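Local coordinates for protein amorpha-4,11-diene synthase (Artemisia annua, PDB 4GAX) that is a sesquiterpene synthase that probably cyclises farnesyl diphosphate, with loss of diphosphate, to a sesquiterpene product, at residues C285-L290 with E547-L552. Numbering follows the deposited sequence.
Sequences CYFWAL and EEYKNL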
loop_
_atom_site.group_PDB
_atom_site.type_symbol
_atom_site.label_atom_id
_atom_site.label_comp_id
_atom_site.label_asym_id
_atom_site.label_seq_id
_atom_site.Cartn_x
_atom_site.Cartn_y
_atom_site.Cartn_z
ATOM N N CYS A 285 13.630 -1.542 0.082
ATOM C CA CYS A 285 12.930 -1.981 1.295
ATOM C C CYS A 285 12.214 -0.793 1.920
ATOM O O CYS A 285 11.083 -0.909 2.394
ATOM C CB CYS A 285 13.906 -2.588 2.301
ATOM S SG CYS A 285 14.739 -4.093 1.702
ATOM N N TYR A 286 12.879 0.355 1.925
ATOM C CA TYR A 286 12.265 1.568 2.471
ATOM C C TYR A 286 11.009 1.984 1.686
ATOM O O TYR A 286 10.001 2.364 2.279
ATOM C CB TYR A 286 13.274 2.729 2.498
ATOM C CG TYR A 286 12.622 3.986 3.003
ATOM C CD1 TYR A 286 12.444 5.092 2.182
ATOM C CD2 TYR A 286 12.142 4.050 4.297
ATOM C CE1 TYR A 286 11.799 6.251 2.662
ATOM C CE2 TYR A 286 11.502 5.184 4.785
ATOM C CZ TYR A 286 11.334 6.283 3.959
ATOM O OH TYR A 286 10.688 7.403 4.450
ATOM N N PHE A 287 11.071 1.897 0.355
ATOM C CA PHE A 287 9.952 2.320 -0.489
ATOM C C PHE A 287 8.731 1.468 -0.189
ATOM O O PHE A 287 7.609 1.961 -0.123
ATOM C CB PHE A 287 10.322 2.245 -1.984
ATOM C CG PHE A 287 9.347 2.960 -2.887
ATOM C CD1 PHE A 287 9.268 4.349 -2.882
ATOM C CD2 PHE A 287 8.510 2.247 -3.736
ATOM C CE1 PHE A 287 8.356 5.020 -3.705
ATOM C CE2 PHE A 287 7.602 2.910 -4.569
ATOM C CZ PHE A 287 7.522 4.295 -4.549
ATOM N N TRP A 288 8.963 0.184 0.024
ATOM C CA TRP A 288 7.897 -0.724 0.421
ATOM C C TRP A 288 7.340 -0.339 1.800
ATOM O O TRP A 288 6.106 -0.275 2.000
ATOM C CB TRP A 288 8.474 -2.137 0.415
ATOM C CG TRP A 288 7.513 -3.259 0.484
ATOM C CD1 TRP A 288 6.228 -3.230 0.938
ATOM C CD2 TRP A 288 7.773 -4.608 0.089
ATOM N NE1 TRP A 288 5.671 -4.488 0.851
ATOM C CE2 TRP A 288 6.602 -5.349 0.330
ATOM C CE3 TRP A 288 8.886 -5.263 -0.443
ATOM C CZ2 TRP A 288 6.507 -6.717 0.045
ATOM C CZ3 TRP A 288 8.789 -6.631 -0.730
ATOM C CH2 TRP A 288 7.608 -7.338 -0.476
ATOM N N ALA A 289 8.232 -0.067 2.756
ATOM C CA ALA A 289 7.779 0.348 4.089
ATOM C C ALA A 289 7.005 1.666 3.984
ATOM O O ALA A 289 5.992 1.884 4.682
ATOM C CB ALA A 289 8.959 0.507 5.035
ATOM N N LEU A 290 7.482 2.537 3.095
ATOM C CA LEU A 290 6.883 3.854 2.898
ATOM C C LEU A 290 5.440 3.741 2.416
ATOM O O LEU A 290 4.629 4.643 2.635
ATOM C CB LEU A 290 7.714 4.653 1.893
ATOM C CG LEU A 290 7.259 6.087 1.611
ATOM C CD1 LEU A 290 7.107 6.893 2.913
ATOM C CD2 LEU A 290 8.234 6.768 0.658
ATOM N N GLU A 547 11.457 1.119 -15.167
ATOM C CA GLU A 547 11.481 2.581 -15.184
ATOM C C GLU A 547 10.281 3.134 -14.413
ATOM O O GLU A 547 10.377 4.170 -13.750
ATOM C CB GLU A 547 11.459 3.096 -16.623
ATOM C CG GLU A 547 11.572 4.617 -16.766
ATOM C CD GLU A 547 13.015 5.107 -16.844
ATOM O OE1 GLU A 547 13.222 6.297 -17.176
ATOM O OE2 GLU A 547 13.939 4.308 -16.572
ATOM N N GLU A 548 9.160 2.426 -14.500
ATOM C CA GLU A 548 7.944 2.825 -13.814
ATOM C C GLU A 548 8.230 2.914 -12.313
ATOM O O GLU A 548 8.003 3.952 -11.689
ATOM C CB GLU A 548 6.819 1.826 -14.111
ATOM C CG GLU A 548 5.420 2.419 -14.111
ATOM C CD GLU A 548 4.392 1.523 -14.805
ATOM O OE1 GLU A 548 4.151 0.393 -14.325
ATOM O OE2 GLU A 548 3.826 1.951 -15.838
ATOM N N TYR A 549 8.763 1.834 -11.752
ATOM C CA TYR A 549 9.098 1.784 -10.333
ATOM C C TYR A 549 10.172 2.816 -9.982
ATOM O O TYR A 549 10.104 3.460 -8.930
ATOM C CB TYR A 549 9.566 0.372 -9.959
ATOM C CG TYR A 549 9.829 0.149 -8.483
ATOM C CD1 TYR A 549 8.891 -0.495 -7.679
ATOM C CD2 TYR A 549 11.022 0.565 -7.897
ATOM C CE1 TYR A 549 9.128 -0.704 -6.322
ATOM C CE2 TYR A 549 11.271 0.361 -6.551
ATOM C CZ TYR A 549 10.328 -0.275 -5.769
ATOM O OH TYR A 549 10.593 -0.473 -4.433
ATOM N N LYS A 550 11.164 2.969 -10.857
ATOM C CA LYS A 550 12.268 3.883 -10.574
ATOM C C LYS A 550 11.777 5.321 -10.437
ATOM O O LYS A 550 12.201 6.051 -9.539
ATOM C CB LYS A 550 13.345 3.818 -11.653
ATOM C CG LYS A 550 14.658 4.471 -11.222
ATOM C CD LYS A 550 15.355 5.178 -12.370
ATOM C CE LYS A 550 15.729 4.217 -13.485
ATOM N NZ LYS A 550 16.424 4.927 -14.603
ATOM N N ASN A 551 10.885 5.736 -11.327
ATOM C CA ASN A 551 10.431 7.118 -11.283
ATOM C C ASN A 551 9.461 7.421 -10.156
ATOM O O ASN A 551 9.376 8.564 -9.710
ATOM C CB ASN A 551 9.901 7.582 -12.638
ATOM C CG ASN A 551 11.021 7.960 -13.589
ATOM O OD1 ASN A 551 11.437 9.123 -13.656
ATOM N ND2 ASN A 551 11.531 6.971 -14.314
ATOM N N LEU A 552 8.737 6.402 -9.697
ATOM C CA LEU A 552 7.900 6.549 -8.518
ATOM C C LEU A 552 8.784 6.892 -7.327
ATOM O O LEU A 552 8.456 7.790 -6.541
ATOM C CB LEU A 552 7.109 5.263 -8.222
ATOM C CG LEU A 552 6.017 4.857 -9.218
ATOM C CD1 LEU A 552 5.374 3.554 -8.782
ATOM C CD2 LEU A 552 4.952 5.941 -9.379
#
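F287 lays one edge of its ring over the face of Y549 in a T-shaped stack, with centroids 5.3 Å apart and planes at 66°. The closest approach to the tyrosine is made by F287 CD2, which lies 3.7 Å from Y549 CZ and 3.5 Å from Y549 OH. The two side chains run past each other in opposite directions, so the phenol end of the tyrosine reaches back to the root of the phenylalanine, bringing Y549 OH to 3.7 Å from F287 CB. With CG anti to the backbone N (chi1 -167°), F287 extends from its helix toward the other, and its far end, CZ, comes within 3.8 Å of L552 CB, the leucine crossing it at about a right angle. V553, the next residue, and L556, a turn beyond L552, also touch the F287 side chain. Were F287 an alanine, Y549 would probably lose the ring edge over its face and a gap would open beside L552. No hydrogen bond joins the two segments. Within 547-552, N551 ND2 gives a nearly straight 3.1 Å bond to E547 O. The contact packs the last helix of the chain against helix 282-292 through an edge-to-face aromatic pair with a leucine alongside, a buried helix-helix contact of the all-alpha class I terpene synthase fold.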